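PDB 6L85: phosphate transporter from Thermotoga maritima MSB8, which probably imports phosphate across the membrane using sodium, as a bacterial relative of the human SLC20 carriers. Local coordinates for residues S171-P176 / V217-R222. Sequence-based numbering, arbitrary orientation.
Sequences STVAIP and VHFAVR
Val221 is the knob at the apolar centre: its side chain fits a hole made by Ser171, Thr172, Ile175 and Pro176 of the facing helix. Val221 CG1, anti to the backbone N (chi1 172°), lies 3.6 Å from Thr172 CA. Val221 CG2 is 4.2 Å from Ile175 CG2 and also reaches the proline ring at Pro176 CD. One turn earlier Val217 also faces the partner helix, and Val217 CG1 lies 3.9 Å from Pro176 CG. The same ring carbon also lies against the His218 backbone, with Pro176 CG 3.5 Å from His218 CA.

Moving outward, the imidazole of His218 swings across to Thr172. Its CG is anti to the backbone N (chi1 169°), which lets His218 ND1 donate a hydrogen bond to Thr172 O at 3.0 Å, somewhat bent. Helix 167-194 is kinked here, the N of Val173 and of Pro176 having no bond to the turn before. Pro176 has no N-H to give back to the Thr172 carbonyl, and the histidine supplies a donor in its stead, approaching from well above the carbonyl plane. Thr172 CG2 lies 3.3 Å from His218 CE1, while Arg222 CG lies over one face of the His218 ring, toward its rim, and also touches Thr172 OG1. A leucine in place of His218 would probably leave the Thr172 carbonyl without this donor across the helix pair.

The segments cross at 139°, nearer antiparallel than parallel, with axes 8.6 Å apart, joining helix 167-194 to helix 199-224 in an all-helical membrane protein. Behind the apolar centre, Ile175 and Val221 both rest on Val238 of helix 231-258; on another flank Ser171 and Ala174 meet helix 129-162, and Phe219 turns away to pack against Phe301 of the second subunit.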
ATOM      1  N   SER B 171       6.835 -23.676 -11.180  1.00 47.78           N
ATOM      2  CA  SER B 171       5.820 -22.833 -10.564  1.00 51.21           C
ATOM      3  C   SER B 171       6.479 -21.837  -9.625  1.00 50.94           C
ATOM      4  O   SER B 171       6.074 -20.666  -9.554  1.00 49.78           O
ATOM      5  CB  SER B 171       4.803 -23.703  -9.821  1.00 43.66           C
ATOM      6  OG  SER B 171       5.379 -24.238  -8.640  1.00 46.62           O
ATOM      7  N   THR B 172       7.538 -22.295  -8.955  1.00 52.07           N
ATOM      8  CA  THR B 172       8.389 -21.461  -8.111  1.00 49.21           C
ATOM      9  C   THR B 172       8.903 -20.211  -8.829  1.00 51.48           C
ATOM     10  O   THR B 172       9.227 -19.208  -8.176  1.00 51.81           O
ATOM     11  CB  THR B 172       9.529 -22.368  -7.629  1.00 47.99           C
ATOM     12  OG1 THR B 172       9.296 -22.751  -6.272  1.00 54.71           O
ATOM     13  CG2 THR B 172      10.892 -21.754  -7.813  1.00 42.76           C
ATOM     14  N   VAL B 173       8.948 -20.234 -10.159  1.00 51.34           N
ATOM     15  CA  VAL B 173       9.399 -19.101 -10.944  1.00 45.85           C
ATOM     16  C   VAL B 173       8.246 -18.381 -11.633  1.00 48.70           C
ATOM     17  O   VAL B 173       8.281 -17.150 -11.749  1.00 50.16           O
ATOM     18  CB  VAL B 173      10.449 -19.553 -11.984  1.00 49.47           C
ATOM     19  CG1 VAL B 173      10.742 -18.444 -12.998  1.00 44.72           C
ATOM     20  CG2 VAL B 173      11.717 -20.018 -11.309  1.00 54.75           C
ATOM     21  N   ALA B 174       7.228 -19.107 -12.085  1.00 49.07           N
ATOM     22  CA  ALA B 174       6.214 -18.496 -12.940  1.00 47.88           C
ATOM     23  C   ALA B 174       5.164 -17.738 -12.140  1.00 43.64           C
ATOM     24  O   ALA B 174       4.631 -16.730 -12.619  1.00 42.61           O
ATOM     25  CB  ALA B 174       5.526 -19.558 -13.799  1.00 43.10           C
ATOM     26  N   ILE B 175       4.810 -18.231 -10.959  1.00 41.65           N
ATOM     27  CA  ILE B 175       3.812 -17.532 -10.154  1.00 48.90           C
ATOM     28  C   ILE B 175       4.412 -16.223  -9.635  1.00 47.58           C
ATOM     29  O   ILE B 175       3.754 -15.168  -9.734  1.00 49.23           O
ATOM     30  CB  ILE B 175       3.298 -18.449  -9.032  1.00 52.23           C
ATOM     31  CG1 ILE B 175       2.531 -19.613  -9.661  1.00 50.73           C
ATOM     32  CG2 ILE B 175       2.492 -17.665  -7.975  1.00 49.79           C
ATOM     33  CD1 ILE B 175       1.605 -20.310  -8.730  1.00 51.36           C
ATOM     34  N   PRO B 176       5.646 -16.223  -9.093  1.00 46.78           N
ATOM     35  CA  PRO B 176       6.268 -14.934  -8.740  1.00 44.03           C
ATOM     36  C   PRO B 176       6.378 -13.991  -9.911  1.00 47.31           C
ATOM     37  O   PRO B 176       6.212 -12.772  -9.742  1.00 47.82           O
ATOM     38  CB  PRO B 176       7.652 -15.348  -8.219  1.00 46.99           C
ATOM     39  CG  PRO B 176       7.425 -16.675  -7.638  1.00 44.61           C
ATOM     40  CD  PRO B 176       6.463 -17.347  -8.592  1.00 46.31           C
ATOM     41  N   VAL B 217       7.747 -13.460  -3.035  1.00 38.64           N
ATOM     42  CA  VAL B 217       6.801 -14.469  -3.493  1.00 41.75           C
ATOM     43  C   VAL B 217       7.532 -15.750  -3.880  1.00 42.93           C
ATOM     44  O   VAL B 217       7.033 -16.850  -3.644  1.00 43.11           O
ATOM     45  CB  VAL B 217       5.953 -13.939  -4.661  1.00 42.67           C
ATOM     46  CG1 VAL B 217       4.982 -15.027  -5.142  1.00 40.65           C
ATOM     47  CG2 VAL B 217       5.192 -12.683  -4.244  1.00 39.81           C
ATOM     48  N   HIS B 218       8.721 -15.633  -4.473  1.00 41.32           N
ATOM     49  CA  HIS B 218       9.499 -16.817  -4.796  1.00 45.52           C
ATOM     50  C   HIS B 218       9.760 -17.645  -3.550  1.00 50.36           C
ATOM     51  O   HIS B 218       9.546 -18.862  -3.552  1.00 51.34           O
ATOM     52  CB  HIS B 218      10.811 -16.422  -5.477  1.00 45.15           C
ATOM     53  CG  HIS B 218      11.782 -17.554  -5.596  1.00 55.14           C
ATOM     54  ND1 HIS B 218      11.685 -18.522  -6.575  1.00 52.83           N
ATOM     55  CD2 HIS B 218      12.850 -17.893  -4.835  1.00 57.68           C
ATOM     56  CE1 HIS B 218      12.663 -19.397  -6.423  1.00 57.19           C
ATOM     57  NE2 HIS B 218      13.383 -19.039  -5.373  1.00 67.48           N
ATOM     58  N   PHE B 219      10.191 -17.008  -2.455  1.00 48.16           N
ATOM     59  CA  PHE B 219      10.465 -17.842  -1.278  1.00 49.60           C
ATOM     60  C   PHE B 219       9.188 -18.359  -0.619  1.00 50.68           C
ATOM     61  O   PHE B 219       9.162 -19.503  -0.122  1.00 54.19           O
ATOM     62  CB  PHE B 219      11.367 -17.104  -0.294  1.00 49.38           C
ATOM     63  CG  PHE B 219      12.809 -17.161  -0.708  1.00 54.63           C
ATOM     64  CD1 PHE B 219      13.597 -18.262  -0.380  1.00 53.37           C
ATOM     65  CD2 PHE B 219      13.353 -16.160  -1.499  1.00 47.90           C
ATOM     66  CE1 PHE B 219      14.911 -18.336  -0.807  1.00 53.77           C
ATOM     67  CE2 PHE B 219      14.668 -16.224  -1.931  1.00 48.78           C
ATOM     68  CZ  PHE B 219      15.448 -17.318  -1.591  1.00 53.02           C
ATOM     69  N   ALA B 220       8.101 -17.587  -0.659  1.00 47.39           N
ATOM     70  CA  ALA B 220       6.840 -18.126  -0.151  1.00 50.32           C
ATOM     71  C   ALA B 220       6.390 -19.353  -0.961  1.00 51.57           C
ATOM     72  O   ALA B 220       5.915 -20.345  -0.390  1.00 54.49           O
ATOM     73  CB  ALA B 220       5.769 -17.034  -0.142  1.00 46.19           C
ATOM     74  N   VAL B 221       6.578 -19.323  -2.287  1.00 49.95           N
ATOM     75  CA  VAL B 221       6.162 -20.439  -3.139  1.00 51.07           C
ATOM     76  C   VAL B 221       7.067 -21.649  -2.926  1.00 53.25           C
ATOM     77  O   VAL B 221       6.595 -22.790  -2.900  1.00 52.91           O
ATOM     78  CB  VAL B 221       6.147 -20.031  -4.625  1.00 51.30           C
ATOM     79  CG1 VAL B 221       5.911 -21.273  -5.503  1.00 51.79           C
ATOM     80  CG2 VAL B 221       5.098 -18.970  -4.907  1.00 50.57           C
ATOM     81  N   ARG B 222       8.385 -21.433  -2.850  1.00 54.84           N
ATOM     82  CA  ARG B 222       9.296 -22.522  -2.496  1.00 55.62           C
ATOM     83  C   ARG B 222       8.805 -23.249  -1.255  1.00 58.32           C
ATOM     84  O   ARG B 222       8.819 -24.483  -1.194  1.00 62.39           O
ATOM     85  CB  ARG B 222      10.704 -21.995  -2.243  1.00 59.04           C
ATOM     86  CG  ARG B 222      11.524 -21.762  -3.470  1.00 60.16           C
ATOM     87  CD  ARG B 222      12.852 -21.139  -3.070  1.00 62.28           C
ATOM     88  NE  ARG B 222      13.858 -22.141  -2.735  1.00 69.85           N
ATOM     89  CZ  ARG B 222      14.174 -22.509  -1.496  1.00 77.79           C
ATOM     90  NH1 ARG B 222      13.559 -21.965  -0.449  1.00 74.32           N
ATOM     91  NH2 ARG B 222      15.111 -23.431  -1.305  1.00 78.94           N
TER